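PDB 5NJL: cell surface protein (Putative S-layer protein) from Clostridioides difficile R20291, which probably acts as a cell-wall adhesin associated with the S-layer, has an extended three-domain fold and adheres to cells in vitro. Local coordinates for residues 5-11 against 207-213; 39-45 against 74-80; 215-221 against 272-278. One frame throughout, in Å; residues are numbered along the deposited sequence.

Contact 1 of 3, residues 5-11 against 207-213. With SO4 (sulfate ion), chain H.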
loop_
_atom_site.group_PDB
_atom_site.type_symbol
_atom_site.label_atom_id
_atom_site.label_comp_id
_atom_site.label_asym_id
_atom_site.label_seq_id
_atom_site.Cartn_x
_atom_site.Cartn_y
_atom_site.Cartn_z
ATOM N N LYS A 5 -1.533 -6.885 4.200
ATOM C CA LYS A 5 -1.482 -8.290 4.565
ATOM C C LYS A 5 -0.994 -8.453 6.027
ATOM O O LYS A 5 0.159 -8.127 6.345
ATOM C CB LYS A 5 -0.561 -9.034 3.597
ATOM C CG LYS A 5 -0.580 -10.546 3.764
ATOM C CD LYS A 5 -0.393 -11.278 2.436
ATOM C CE LYS A 5 -0.639 -12.778 2.569
ATOM N NZ LYS A 5 -0.683 -13.448 1.239
ATOM N N LYS A 6 -1.882 -8.920 6.910
ATOM C CA LYS A 6 -1.537 -9.248 8.303
ATOM C C LYS A 6 -1.339 -10.746 8.421
ATOM O O LYS A 6 -2.144 -11.525 7.917
ATOM C CB LYS A 6 -2.624 -8.827 9.281
ATOM C CG LYS A 6 -2.745 -7.332 9.499
ATOM C CD LYS A 6 -3.767 -7.039 10.589
ATOM C CE LYS A 6 -3.791 -5.572 11.004
ATOM N NZ LYS A 6 -3.920 -4.636 9.847
ATOM N N GLU A 7 -0.269 -11.147 9.094
ATOM C CA GLU A 7 0.072 -12.549 9.223
ATOM C C GLU A 7 0.851 -12.761 10.517
ATOM O O GLU A 7 1.563 -11.869 10.979
ATOM C CB GLU A 7 0.903 -12.987 8.026
ATOM C CG GLU A 7 1.021 -14.492 7.872
ATOM C CD GLU A 7 1.686 -14.914 6.564
ATOM O OE1 GLU A 7 2.477 -15.887 6.587
ATOM O OE2 GLU A 7 1.419 -14.282 5.512
ATOM N N THR A 8 0.701 -13.945 11.090
ATOM C CA THR A 8 1.444 -14.337 12.262
ATOM C C THR A 8 2.243 -15.559 11.885
ATOM O O THR A 8 1.709 -16.500 11.289
ATOM C CB THR A 8 0.504 -14.613 13.440
ATOM O OG1 THR A 8 -0.059 -13.374 13.864
ATOM C CG2 THR A 8 1.269 -15.258 14.628
ATOM N N ILE A 9 3.535 -15.528 12.206
ATOM C CA ILE A 9 4.431 -16.646 11.962
ATOM C C ILE A 9 5.206 -16.980 13.233
ATOM O O ILE A 9 5.239 -16.195 14.184
ATOM C CB ILE A 9 5.410 -16.353 10.799
ATOM C CG1 ILE A 9 6.302 -15.137 11.094
ATOM C CG2 ILE A 9 4.638 -16.145 9.496
ATOM C CD1 ILE A 9 7.493 -15.038 10.157
ATOM N N THR A 10 5.813 -18.156 13.240
ATOM C CA THR A 10 6.672 -18.557 14.347
ATOM C C THR A 10 8.093 -18.018 14.145
ATOM O O THR A 10 8.486 -17.634 13.030
ATOM C CB THR A 10 6.753 -20.075 14.462
ATOM O OG1 THR A 10 7.402 -20.617 13.303
ATOM C CG2 THR A 10 5.334 -20.687 14.602
ATOM N N LYS A 11 8.863 -18.027 15.221
ATOM C CA LYS A 11 10.272 -17.696 15.135
ATOM C C LYS A 11 11.008 -18.603 14.148
ATOM O O LYS A 11 11.842 -18.120 13.384
ATOM C CB LYS A 11 10.909 -17.744 16.532
ATOM C CG LYS A 11 12.418 -17.559 16.554
ATOM C CD LYS A 11 12.894 -17.364 17.983
ATOM C CE LYS A 11 14.408 -17.382 18.034
ATOM N NZ LYS A 11 14.870 -16.913 19.349
ATOM N N ALA A 207 2.570 -4.944 4.522
ATOM C CA ALA A 207 2.454 -6.055 5.468
ATOM C C ALA A 207 2.725 -5.658 6.888
ATOM O O ALA A 207 3.430 -4.696 7.156
ATOM C CB ALA A 207 3.358 -7.203 5.062
ATOM N N GLU A 208 2.128 -6.420 7.800
ATOM C CA GLU A 208 2.424 -6.360 9.225
ATOM C C GLU A 208 2.561 -7.834 9.620
ATOM O O GLU A 208 1.598 -8.599 9.495
ATOM C CB GLU A 208 1.261 -5.678 9.937
ATOM C CG GLU A 208 1.301 -5.619 11.452
ATOM C CD GLU A 208 -0.096 -5.355 12.035
ATOM O OE1 GLU A 208 -0.686 -4.286 11.720
ATOM O OE2 GLU A 208 -0.607 -6.230 12.790
ATOM N N ILE A 209 3.766 -8.253 10.001
ATOM C CA ILE A 209 4.033 -9.653 10.330
ATOM C C ILE A 209 4.357 -9.717 11.811
ATOM O O ILE A 209 5.262 -9.028 12.268
ATOM C CB ILE A 209 5.184 -10.246 9.510
ATOM C CG1 ILE A 209 4.917 -10.101 8.011
ATOM C CG2 ILE A 209 5.418 -11.713 9.863
ATOM C CD1 ILE A 209 5.736 -9.000 7.384
ATOM N N THR A 210 3.600 -10.538 12.552
ATOM C CA THR A 210 3.843 -10.760 13.979
ATOM C C THR A 210 4.610 -12.069 14.117
ATOM O O THR A 210 4.165 -13.103 13.645
ATOM C CB THR A 210 2.523 -10.825 14.770
ATOM O OG1 THR A 210 1.804 -9.612 14.549
ATOM C CG2 THR A 210 2.792 -10.978 16.280
ATOM N N ILE A 211 5.797 -11.998 14.714
ATOM C CA ILE A 211 6.653 -13.152 14.881
ATOM C C ILE A 211 6.524 -13.560 16.349
ATOM O O ILE A 211 6.748 -12.755 17.222
ATOM C CB ILE A 211 8.133 -12.842 14.577
ATOM C CG1 ILE A 211 8.292 -12.241 13.173
ATOM C CG2 ILE A 211 8.956 -14.121 14.662
ATOM C CD1 ILE A 211 9.660 -11.610 12.975
ATOM N N LYS A 212 6.148 -14.809 16.587
ATOM C CA LYS A 212 5.896 -15.297 17.942
ATOM C C LYS A 212 6.794 -16.473 18.200
ATOM O O LYS A 212 6.810 -17.430 17.419
ATOM C CB LYS A 212 4.436 -15.713 18.087
ATOM C CG LYS A 212 3.480 -14.541 18.020
ATOM C CD LYS A 212 2.023 -14.974 18.139
ATOM C CE LYS A 212 1.090 -13.783 18.000
ATOM N NZ LYS A 212 -0.319 -14.078 18.384
ATOM N N ASN A 213 7.566 -16.409 19.279
ATOM C CA ASN A 213 8.390 -17.558 19.663
ATOM C C ASN A 213 7.528 -18.497 20.528
ATOM O O ASN A 213 7.650 -18.533 21.759
ATOM C CB ASN A 213 9.645 -17.127 20.415
ATOM C CG ASN A 213 10.629 -18.271 20.607
ATOM O OD1 ASN A 213 10.474 -19.351 20.033
ATOM N ND2 ASN A 213 11.673 -18.016 21.378
HETATM S S SO4 H . 15.089 -20.489 20.473
HETATM O O1 SO4 H . 16.288 -19.655 20.206
HETATM O O2 SO4 H . 15.525 -21.694 21.225
HETATM O O3 SO4 H . 14.526 -20.920 19.168
HETATM O O4 SO4 H . 14.091 -19.743 21.285
#
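K11 (chi1 174°) and N213 both hold CG anti to the backbone N, which lays the extended lysine chain over the face of the amide, CD of K11 3.6 Å from CG of N213. Both polar ends then reach one sulfate, probably from the crystallisation liquor: N213 ND2 donates to O4 at 3.0 Å, and K11 NZ to O1 at 3.2 Å. K11 NZ also bonds the carbonyls of N65 and L67, at and just past the C-terminal end of helix 57-65. CG1 of I9 meets CG2 of I209 at 3.7 Å, while I211 lies alongside I9, pointing the same way. L17 of helix 14-25 covers all three isoleucines. On the other face CG2 of T8 rests on the aliphatic chain of K212, 3.6 Å from CD, and the ammonium of K212 goes on to a salt bridge with E273. K6 slants across E208 with CE beside the carboxylate oxygens, nearest OE1; the bend at its last torsion (chi4 51°) sets NZ, whose salt bridge to OE1 of E208 is long at 3.8 Å. Six backbone bonds run between the segments, among them T210 N to E7 O at 2.9 Å. The last, K11 N to K212 O, is bent (135° at the hydrogen), its donor standing above the carbonyl plane as the chain leaves the strand. The in-register parallel pairing of the N-terminal strand 5-10 with strand 204-212, reached after nearly 200 residues, is that of an outermost strand completing a mixed five-stranded sheet packed on a helix.

Contact 2 of 3, residues 39-45 against 74-80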
loop_
_atom_site.group_PDB
_atom_site.type_symbol
_atom_site.label_atom_id
_atom_site.label_comp_id
_atom_site.label_asym_id
_atom_site.label_seq_id
_atom_site.Cartn_x
_atom_site.Cartn_y
_atom_site.Cartn_z
ATOM N N ILE A 39 13.934 1.533 -1.698
ATOM C CA ILE A 39 12.520 1.601 -2.063
ATOM C C ILE A 39 11.630 1.245 -0.871
ATOM O O ILE A 39 10.558 1.796 -0.746
ATOM C CB ILE A 39 12.228 0.679 -3.250
ATOM C CG1 ILE A 39 12.945 1.198 -4.499
ATOM C CG2 ILE A 39 10.736 0.550 -3.532
ATOM C CD1 ILE A 39 13.117 0.145 -5.561
ATOM N N TYR A 40 12.096 0.348 0.002
ATOM C CA TYR A 40 11.311 -0.156 1.131
ATOM C C TYR A 40 11.749 0.388 2.469
ATOM O O TYR A 40 12.949 0.704 2.697
ATOM C CB TYR A 40 11.300 -1.694 1.116
ATOM C CG TYR A 40 10.610 -2.240 -0.103
ATOM C CD1 TYR A 40 9.210 -2.419 -0.122
ATOM C CD2 TYR A 40 11.319 -2.530 -1.268
ATOM C CE1 TYR A 40 8.565 -2.880 -1.258
ATOM C CE2 TYR A 40 10.683 -2.983 -2.403
ATOM C CZ TYR A 40 9.301 -3.163 -2.385
ATOM O OH TYR A 40 8.669 -3.610 -3.509
ATOM N N GLU A 41 10.749 0.573 3.344
ATOM C CA GLU A 41 10.957 1.020 4.692
ATOM C C GLU A 41 10.492 -0.116 5.591
ATOM O O GLU A 41 9.313 -0.502 5.561
ATOM C CB GLU A 41 10.173 2.293 5.023
ATOM C CG GLU A 41 10.462 2.853 6.408
ATOM C CD GLU A 41 9.784 4.185 6.663
ATOM O OE1 GLU A 41 10.167 5.182 6.044
ATOM O OE2 GLU A 41 8.867 4.247 7.489
ATOM N N ILE A 42 11.427 -0.637 6.382
ATOM C CA ILE A 42 11.136 -1.761 7.277
ATOM C C ILE A 42 11.203 -1.235 8.687
ATOM O O ILE A 42 12.164 -0.535 9.064
ATOM C CB ILE A 42 12.151 -2.907 7.113
ATOM C CG1 ILE A 42 12.325 -3.284 5.650
ATOM C CG2 ILE A 42 11.742 -4.120 7.956
ATOM C CD1 ILE A 42 11.074 -3.735 4.943
ATOM N N LYS A 43 10.176 -1.545 9.476
ATOM C CA LYS A 43 10.166 -1.167 10.859
ATOM C C LYS A 43 9.976 -2.431 11.713
ATOM O O LYS A 43 9.361 -3.401 11.279
ATOM C CB LYS A 43 9.058 -0.168 11.169
ATOM C CG LYS A 43 9.164 1.186 10.504
ATOM C CD LYS A 43 8.056 2.077 11.046
ATOM C CE LYS A 43 7.933 3.357 10.248
ATOM N NZ LYS A 43 7.124 4.351 11.005
ATOM N N VAL A 44 10.588 -2.420 12.877
ATOM C CA VAL A 44 10.576 -3.581 13.801
ATOM C C VAL A 44 10.401 -3.041 15.205
ATOM O O VAL A 44 10.995 -2.025 15.562
ATOM C CB VAL A 44 11.892 -4.396 13.736
ATOM C CG1 VAL A 44 11.806 -5.639 14.616
ATOM C CG2 VAL A 44 12.181 -4.818 12.314
ATOM N N GLY A 45 9.565 -3.711 15.998
ATOM C CA GLY A 45 9.427 -3.380 17.418
ATOM C C GLY A 45 8.618 -4.440 18.155
ATOM O O GLY A 45 8.041 -5.342 17.530
ATOM N N ILE A 74 7.038 -7.368 16.027
ATOM C CA ILE A 74 6.205 -6.933 14.906
ATOM C C ILE A 74 7.129 -6.359 13.836
ATOM O O ILE A 74 8.001 -5.575 14.167
ATOM C CB ILE A 74 5.206 -5.829 15.345
ATOM C CG1 ILE A 74 4.320 -6.303 16.511
ATOM C CG2 ILE A 74 4.322 -5.389 14.178
ATOM C CD1 ILE A 74 3.335 -7.388 16.136
ATOM N N VAL A 75 6.955 -6.784 12.586
ATOM C CA VAL A 75 7.704 -6.232 11.445
ATOM C C VAL A 75 6.687 -5.615 10.474
ATOM O O VAL A 75 5.755 -6.312 10.053
ATOM C CB VAL A 75 8.506 -7.329 10.710
ATOM C CG1 VAL A 75 9.260 -6.764 9.515
ATOM C CG2 VAL A 75 9.463 -8.044 11.666
ATOM N N THR A 76 6.855 -4.332 10.128
ATOM C CA THR A 76 6.040 -3.719 9.053
ATOM C C THR A 76 6.872 -3.422 7.817
ATOM O O THR A 76 8.038 -3.053 7.924
ATOM C CB THR A 76 5.292 -2.466 9.526
ATOM O OG1 THR A 76 6.199 -1.393 9.779
ATOM C CG2 THR A 76 4.504 -2.773 10.802
ATOM N N ILE A 77 6.293 -3.695 6.660
ATOM C CA ILE A 77 6.930 -3.507 5.360
ATOM C C ILE A 77 6.096 -2.446 4.633
ATOM O O ILE A 77 4.893 -2.656 4.379
ATOM C CB ILE A 77 6.938 -4.816 4.575
ATOM C CG1 ILE A 77 7.660 -5.923 5.382
ATOM C CG2 ILE A 77 7.537 -4.638 3.175
ATOM C CD1 ILE A 77 7.729 -7.245 4.651
ATOM N N THR A 78 6.731 -1.317 4.343
ATOM C CA THR A 78 6.136 -0.209 3.604
ATOM C C THR A 78 6.911 0.017 2.286
ATOM O O THR A 78 8.130 0.124 2.293
ATOM C CB THR A 78 6.133 1.055 4.466
ATOM O OG1 THR A 78 5.440 0.798 5.694
ATOM C CG2 THR A 78 5.441 2.216 3.754
ATOM N N ASP A 79 6.191 0.027 1.168
ATOM C CA ASP A 79 6.680 0.526 -0.123
ATOM C C ASP A 79 6.676 2.045 -0.045
ATOM O O ASP A 79 5.623 2.664 0.165
ATOM C CB ASP A 79 5.767 -0.048 -1.226
ATOM C CG ASP A 79 6.107 0.410 -2.625
ATOM O OD1 ASP A 79 7.069 1.179 -2.860
ATOM O OD2 ASP A 79 5.393 -0.043 -3.536
ATOM N N LYS A 80 7.841 2.678 -0.163
ATOM C CA LYS A 80 7.914 4.131 -0.109
ATOM C C LYS A 80 7.377 4.825 -1.392
ATOM O O LYS A 80 7.377 6.051 -1.460
ATOM C CB LYS A 80 9.335 4.620 0.163
ATOM C CG LYS A 80 9.898 4.229 1.531
ATOM C CD LYS A 80 11.400 4.508 1.650
ATOM C CE LYS A 80 11.769 5.953 1.926
ATOM N NZ LYS A 80 11.045 6.471 3.104
HETATM O O HOH W 1 7.326 -0.207 7.522
HETATM O O HOH W 2 12.504 5.064 5.096
#
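Backbone hydrogen bonds hold 39-45 and 74-80 in antiparallel register, with E41-T78, K43-T76 and G45-I74 as the hydrogen-bonded pairs. K80 N to I39 O, at 2.9 Å, continues the pairing past the strand ends.

Apolar contacts occupy the face of Y40, I42, V44, V75 and I77, which D79 shares. I42 and I77 lie side by side, CD1 of I42 4.1 Å from CG2 of I77, and CG2 of I42 meets CG1 of V75 at 3.9 Å. The Y40 ring crosses D79 obliquely and touches its aliphatic carbon, CE1 of Y40 4.0 Å from CB of D79, while CG2 of I39 sits over one ring face near the rim. V21, L24 and M25 of helix 14-25 pack against this face. The two strands are inner ones of a mixed five-stranded sheet, 72-79 at its centre; strand 52-54 flanks 40-45, and strand 204-212 flanks 72-79.

Charged and water-mediated contacts take the other face. K80, folded back by its third and fourth torsions (chi3 79°), crosses E41 at about a right angle and forms a salt bridge from NZ to OE1 of E41 at 3.3 Å, weak as a hydrogen bond. One water bridges those same two atoms, and K43 NZ adds a long ion pair to OE2 of E41. A second water bonds E41 O, T76 OG1 and T78 OG1, and weakly T76 O, tying both threonine hydroxyls to the opposing strand. T76 OG1 also lies against CB of K43, 3.4 Å away.

Contact 3 of 3, residues 215-221 against 272-278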
loop_
_atom_site.group_PDB
_atom_site.type_symbol
_atom_site.label_atom_id
_atom_site.label_comp_id
_atom_site.label_asym_id
_atom_site.label_seq_id
_atom_site.Cartn_x
_atom_site.Cartn_y
_atom_site.Cartn_z
ATOM N N ASP A 215 4.559 -22.153 20.059
ATOM C CA ASP A 215 3.932 -23.222 19.287
ATOM C C ASP A 215 2.473 -22.809 19.233
ATOM O O ASP A 215 1.811 -22.719 20.279
ATOM C CB ASP A 215 4.129 -24.576 20.006
ATOM C CG ASP A 215 3.704 -25.790 19.157
ATOM O OD1 ASP A 215 2.922 -25.647 18.192
ATOM O OD2 ASP A 215 4.148 -26.906 19.474
ATOM N N LEU A 216 1.967 -22.554 18.030
ATOM C CA LEU A 216 0.662 -21.907 17.850
ATOM C C LEU A 216 -0.441 -22.894 17.478
ATOM O O LEU A 216 -0.225 -23.845 16.708
ATOM C CB LEU A 216 0.746 -20.851 16.745
ATOM C CG LEU A 216 1.871 -19.827 16.890
ATOM C CD1 LEU A 216 1.921 -18.953 15.637
ATOM C CD2 LEU A 216 1.697 -18.996 18.150
ATOM N N ASN A 217 -1.627 -22.647 18.021
ATOM C CA ASN A 217 -2.777 -23.476 17.743
ATOM C C ASN A 217 -4.028 -22.677 18.042
ATOM O O ASN A 217 -4.015 -21.826 18.924
ATOM C CB ASN A 217 -2.725 -24.754 18.594
ATOM C CG ASN A 217 -3.275 -25.951 17.865
ATOM O OD1 ASN A 217 -4.334 -26.480 18.226
ATOM N ND2 ASN A 217 -2.567 -26.383 16.818
ATOM N N THR A 218 -5.096 -22.948 17.290
ATOM C CA THR A 218 -6.387 -22.273 17.457
ATOM C C THR A 218 -7.481 -23.308 17.729
ATOM O O THR A 218 -7.593 -24.299 17.010
ATOM C CB THR A 218 -6.782 -21.458 16.208
ATOM O OG1 THR A 218 -5.712 -20.579 15.841
ATOM C CG2 THR A 218 -8.025 -20.620 16.478
ATOM N N VAL A 219 -8.289 -23.050 18.755
ATOM C CA VAL A 219 -9.333 -23.971 19.202
ATOM C C VAL A 219 -10.652 -23.223 19.405
ATOM O O VAL A 219 -10.693 -21.999 19.351
ATOM C CB VAL A 219 -8.933 -24.672 20.526
ATOM C CG1 VAL A 219 -7.694 -25.533 20.315
ATOM C CG2 VAL A 219 -8.693 -23.665 21.653
ATOM N N SER A 220 -11.722 -23.981 19.634
ATOM C CA SER A 220 -13.032 -23.423 20.011
ATOM C C SER A 220 -13.123 -23.376 21.536
ATOM O O SER A 220 -12.368 -24.075 22.205
ATOM C CB SER A 220 -14.162 -24.294 19.441
ATOM O OG SER A 220 -14.044 -25.634 19.898
ATOM N N PRO A 221 -14.043 -22.561 22.098
ATOM C CA PRO A 221 -14.212 -22.562 23.565
ATOM C C PRO A 221 -14.766 -23.887 24.080
ATOM O O PRO A 221 -14.476 -24.270 25.219
ATOM C CB PRO A 221 -15.212 -21.423 23.820
ATOM C CG PRO A 221 -15.912 -21.212 22.523
ATOM C CD PRO A 221 -14.944 -21.593 21.440
ATOM N N ILE A 272 3.748 -22.205 24.471
ATOM C CA ILE A 272 2.538 -22.425 23.707
ATOM C C ILE A 272 1.773 -21.111 23.632
ATOM O O ILE A 272 1.740 -20.347 24.604
ATOM C CB ILE A 272 1.621 -23.465 24.384
ATOM C CG1 ILE A 272 2.366 -24.778 24.670
ATOM C CG2 ILE A 272 0.343 -23.688 23.576
ATOM C CD1 ILE A 272 2.946 -25.493 23.481
ATOM N N GLU A 273 1.154 -20.850 22.479
ATOM C CA GLU A 273 0.109 -19.842 22.422
ATOM C C GLU A 273 -1.112 -20.394 21.743
ATOM O O GLU A 273 -1.096 -20.759 20.558
ATOM C CB GLU A 273 0.518 -18.551 21.722
ATOM C CG GLU A 273 -0.570 -17.503 21.894
ATOM C CD GLU A 273 -0.438 -16.350 20.930
ATOM O OE1 GLU A 273 -0.660 -16.571 19.713
ATOM O OE2 GLU A 273 -0.128 -15.243 21.401
ATOM N N LEU A 274 -2.187 -20.397 22.506
ATOM C CA LEU A 274 -3.416 -21.004 22.100
ATOM C C LEU A 274 -4.385 -19.861 21.814
ATOM O O LEU A 274 -4.640 -19.034 22.681
ATOM C CB LEU A 274 -3.927 -21.874 23.248
ATOM C CG LEU A 274 -5.084 -22.820 22.970
ATOM C CD1 LEU A 274 -4.887 -23.600 21.675
ATOM C CD2 LEU A 274 -5.237 -23.757 24.167
ATOM N N THR A 275 -4.898 -19.828 20.593
ATOM C CA THR A 275 -5.953 -18.893 20.222
ATOM C C THR A 275 -7.306 -19.585 20.436
ATOM O O THR A 275 -7.533 -20.687 19.941
ATOM C CB THR A 275 -5.771 -18.439 18.764
ATOM O OG1 THR A 275 -4.484 -17.821 18.630
ATOM C CG2 THR A 275 -6.840 -17.443 18.361
ATOM N N VAL A 276 -8.172 -18.951 21.215
ATOM C CA VAL A 276 -9.523 -19.463 21.459
ATOM C C VAL A 276 -10.543 -18.545 20.759
ATOM O O VAL A 276 -10.760 -17.405 21.196
ATOM C CB VAL A 276 -9.823 -19.538 22.964
ATOM C CG1 VAL A 276 -11.204 -20.164 23.202
ATOM C CG2 VAL A 276 -8.721 -20.308 23.691
ATOM N N GLU A 277 -11.158 -19.053 19.687
ATOM C CA GLU A 277 -12.059 -18.250 18.851
ATOM C C GLU A 277 -13.457 -18.848 18.701
ATOM O O GLU A 277 -13.623 -20.077 18.651
ATOM C CB GLU A 277 -11.436 -17.991 17.471
ATOM C CG GLU A 277 -11.465 -19.147 16.482
ATOM C CD GLU A 277 -10.671 -18.851 15.222
ATOM O OE1 GLU A 277 -10.572 -19.757 14.366
ATOM O OE2 GLU A 277 -10.145 -17.722 15.083
ATOM N N SER A 278 -14.437 -17.947 18.603
ATOM C CA SER A 278 -15.861 -18.288 18.558
ATOM C C SER A 278 -16.704 -17.150 17.959
ATOM O O SER A 278 -16.532 -15.976 18.329
ATOM C CB SER A 278 -16.362 -18.565 19.975
ATOM O OG SER A 278 -17.669 -19.110 19.961
#
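A parallel strand pair at the margin of a mixed four-stranded sheet, its outer strand running into a helix N-cap, joins T218 and V219 to T275, L274 and E277. T218 and T275 lie side by side, OG1 of T218 3.6 Å from CB of T275. T218 has OG1 beside its backbone N (chi1 -52°), which puts CG2 anti to that N and onto the E277 carboxylate, 3.4 Å from OE1; E277 OE1 has a long, weak ion pair with K257. Further along this face CD2 of L216 touches OE1 of E273 at 3.7 Å. The E273 carboxylate has K212 as its outside partner, and L216 also packs on T8 and T10 of strand 5-10.

On the opposite face, V219 meets L274 at about a right angle, CG1 of V219 to CD1 of L274 3.7 Å, and CG2 of V219 also touches CG2 of V276. CD1 of L274 extends back to CB of N217. Strand 215-219 is outermost and strand 271-278 has strand 258-265 on its far side, where F260 and Y264 pack on V276 and I272. S220 stands at the N-cap of the helix that follows, its OG taking the N-H of D223. P221 then closes the pair: its CD lies 3.4 Å from the E277 carbonyl oxygen, and the ring rests on CB of S278, while A287 of helix 281-291 packs on P221.

Five backbone bonds join the strands. T275 N to N217 O is 2.7 Å, and V219 N reaches T275 O at the same length. E273 N instead approaches D215 O from above its carbonyl plane, 38° out.

Contact 2 is the buried one, whereas contact 1 lies at the surface and contact 3 is partly buried. Contacts 1 and 2 belong to the same sheet: strands 204-212 and 72-79 are neighbours, probably hydrogen-bonded from I209 N to V75 O, and helix 14-25 covers the apolar face of both. Contact 2 pairs inner strands antiparallel and keeps water and a charge network on its polar face; contacts 1 and 3 each add an outermost strand in parallel, with threonine methyls lying on longer polar side chains. Contact 3 is in a separate sheet, reached directly from strand 204-212, and a salt bridge and an apolar touch connect it to contact 1. It does not touch contact 2.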